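Local coordinates for protein caprin-1 (Homo sapiens, PDB 4WBE) that binds mRNAs, regulating their transport, translation or stability, and is essential for forming cytoplasmic stress granules, at residues A[65-68]-A[69-72]. Numbering follows the deposited sequence.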
ATOM      1  N   GLU A  65       2.386   6.788 -11.797  1.00 23.48           N
ATOM      2  CA  GLU A  65       2.424   8.231 -11.671  1.00 29.89           C
ATOM      3  C   GLU A  65       1.016   8.765 -11.835  1.00 26.47           C
ATOM      4  O   GLU A  65       0.194   8.185 -12.549  1.00 23.64           O
ATOM      5  CB  GLU A  65       3.344   8.866 -12.717  1.00 32.22           C
ATOM      6  CG  GLU A  65       4.815   8.505 -12.576  1.00 42.38           C
ATOM      7  CD  GLU A  65       5.435   8.981 -11.269  1.00 51.84           C
ATOM      8  OE1 GLU A  65       4.772   9.702 -10.490  1.00 52.96           O
ATOM      9  OE2 GLU A  65       6.610   8.632 -11.022  1.00 55.47           O
ATOM     10  N   ARG A  66       0.746   9.873 -11.160  1.00 26.20           N
ATOM     11  CA  ARG A  66      -0.569  10.484 -11.163  1.00 25.47           C
ATOM     12  C   ARG A  66      -0.911  10.984 -12.574  1.00 26.11           C
ATOM     13  O   ARG A  66      -0.190  11.804 -13.141  1.00 27.99           O
ATOM     14  CB  ARG A  66      -0.577  11.629 -10.154  1.00 26.29           C
ATOM     15  CG  ARG A  66      -1.934  12.205  -9.890  1.00 28.11           C
ATOM     16  CD  ARG A  66      -2.830  11.237  -9.135  1.00 25.31           C
ATOM     17  NE  ARG A  66      -4.139  11.847  -8.935  1.00 25.01           N
ATOM     18  CZ  ARG A  66      -5.149  11.741  -9.791  1.00 23.35           C
ATOM     19  NH1 ARG A  66      -5.014  11.016 -10.895  1.00 18.09           N
ATOM     20  NH2 ARG A  66      -6.301  12.348  -9.537  1.00 21.90           N
ATOM     21  N   ASP A  67      -1.998  10.461 -13.137  1.00 17.34           N
ATOM     22  CA  ASP A  67      -2.458  10.822 -14.481  1.00 18.68           C
ATOM     23  C   ASP A  67      -3.611  11.834 -14.403  1.00 21.12           C
ATOM     24  O   ASP A  67      -4.677  11.529 -13.862  1.00 20.52           O
ATOM     25  CB  ASP A  67      -2.879   9.544 -15.227  1.00 18.67           C
ATOM     26  CG  ASP A  67      -3.232   9.787 -16.695  1.00 23.40           C
ATOM     27  OD1 ASP A  67      -3.530  10.938 -17.087  1.00 23.31           O
ATOM     28  OD2 ASP A  67      -3.213   8.800 -17.465  1.00 23.12           O
ATOM     29  N   MET A  68      -3.397  13.026 -14.961  1.00 17.98           N
ATOM     30  CA  MET A  68      -4.357  14.128 -14.829  1.00 18.91           C
ATOM     31  C   MET A  68      -5.712  13.875 -15.507  1.00 19.62           C
ATOM     32  O   MET A  68      -6.695  14.559 -15.213  1.00 19.39           O
ATOM     33  CB  MET A  68      -3.715  15.447 -15.314  1.00 19.19           C
ATOM     34  CG  MET A  68      -3.833  15.758 -16.823  1.00 20.12           C
ATOM     35  SD  MET A  68      -3.093  17.363 -17.304  1.00 24.67           S
ATOM     36  CE  MET A  68      -1.384  16.994 -16.993  1.00 20.52           C
ATOM     37  N   SER A  69      -5.771  12.888 -16.397  1.00 19.34           N
ATOM     38  CA  SER A  69      -7.034  12.508 -17.022  1.00 21.99           C
ATOM     39  C   SER A  69      -7.851  11.574 -16.124  1.00 22.24           C
ATOM     40  O   SER A  69      -8.994  11.244 -16.442  1.00 25.63           O
ATOM     41  CB  SER A  69      -6.779  11.827 -18.366  1.00 24.48           C
ATOM     42  OG  SER A  69      -6.197  10.555 -18.171  1.00 25.04           O
ATOM     43  N   LEU A  70      -7.272  11.160 -14.999  1.00 20.76           N
ATOM     44  CA  LEU A  70      -7.956  10.254 -14.077  1.00 21.73           C
ATOM     45  C   LEU A  70      -8.273  10.910 -12.739  1.00 20.52           C
ATOM     46  O   LEU A  70      -7.439  11.607 -12.160  1.00 20.35           O
ATOM     47  CB  LEU A  70      -7.123   8.991 -13.822  1.00 19.51           C
ATOM     48  CG  LEU A  70      -6.858   8.027 -14.978  1.00 24.18           C
ATOM     49  CD1 LEU A  70      -6.047   6.818 -14.503  1.00 21.48           C
ATOM     50  CD2 LEU A  70      -8.173   7.586 -15.617  1.00 25.36           C
ATOM     51  N   ARG A  71      -9.488  10.686 -12.254  1.00 21.35           N
ATOM     52  CA  ARG A  71      -9.846  11.095 -10.902  1.00 23.60           C
ATOM     53  C   ARG A  71      -9.126  10.202  -9.890  1.00 21.45           C
ATOM     54  O   ARG A  71      -8.629   9.129 -10.249  1.00 16.26           O
ATOM     55  CB  ARG A  71     -11.362  11.016 -10.706  1.00 24.48           C
ATOM     56  CG  ARG A  71     -12.150  11.993 -11.577  1.00 26.55           C
ATOM     57  CD  ARG A  71     -13.639  11.914 -11.278  1.00 31.59           C
ATOM     58  NE  ARG A  71     -13.911  12.324  -9.903  1.00 35.47           N
ATOM     59  CZ  ARG A  71     -15.085  12.196  -9.295  1.00 38.49           C
ATOM     60  NH1 ARG A  71     -16.117  11.651  -9.931  1.00 40.56           N
ATOM     61  NH2 ARG A  71     -15.226  12.608  -8.041  1.00 37.46           N
ATOM     62  N   LEU A  72      -9.056  10.640  -8.635  1.00 21.19           N
ATOM     63  CA  LEU A  72      -8.386   9.857  -7.596  1.00 20.80           C
ATOM     64  C   LEU A  72      -8.995   8.460  -7.443  1.00 15.71           C
ATOM     65  O   LEU A  72      -8.269   7.466  -7.287  1.00 17.25           O
ATOM     66  CB  LEU A  72      -8.445  10.580  -6.242  1.00 22.06           C
ATOM     67  CG  LEU A  72      -7.822   9.830  -5.053  1.00 23.66           C
ATOM     68  CD1 LEU A  72      -6.317   9.640  -5.239  1.00 20.67           C
ATOM     69  CD2 LEU A  72      -8.139  10.503  -3.707  1.00 24.11           C
TER
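With CG of Arg66 placed opposite its own backbone N (chi1 -170°) and the chain bent at chi2, the guanidinium is carried across to the carbonyl of Leu70; Asp67, whose CG is also anti to N (chi1 -174°), brings its OD1 over to Ser69. Both serve a type I beta turn, Asp67 to Leu70, in the loop between helices 49-62 and 72-75 of the caprin-1 dimerization domain. Leu70 N closes the turn on Asp67 O at 2.9 Å. Arg66 meets Leu70 O end-on with two nitrogens, NH1 at 2.8 Å and NH2 at 3.0 Å. The oxygen lies almost in the guanidinium plane, yet both donors approach from one face of the carbonyl, NH1 well above its plane. Gln75 OE1 also accepts from Arg66 NH1, and Phe115 O of the second subunit from NH2, tying the turn to helix 72-75 and to that subunit. An alanine in place of Arg66 would probably leave Leu70 O without both of these donors and cost the link to Phe115 of the second subunit. Arg71 reaches that subunit too, its NE in a salt bridge with Asp116 OD2 there. Within the turn, Asp67 OD1 takes two bonds from one face of its carboxylate, both donors well out of the plane: Ser69 N at 3.0 Å, nearly straight at 165°, and Ser69 OG, the donor hydroxyl, at 2.9 Å.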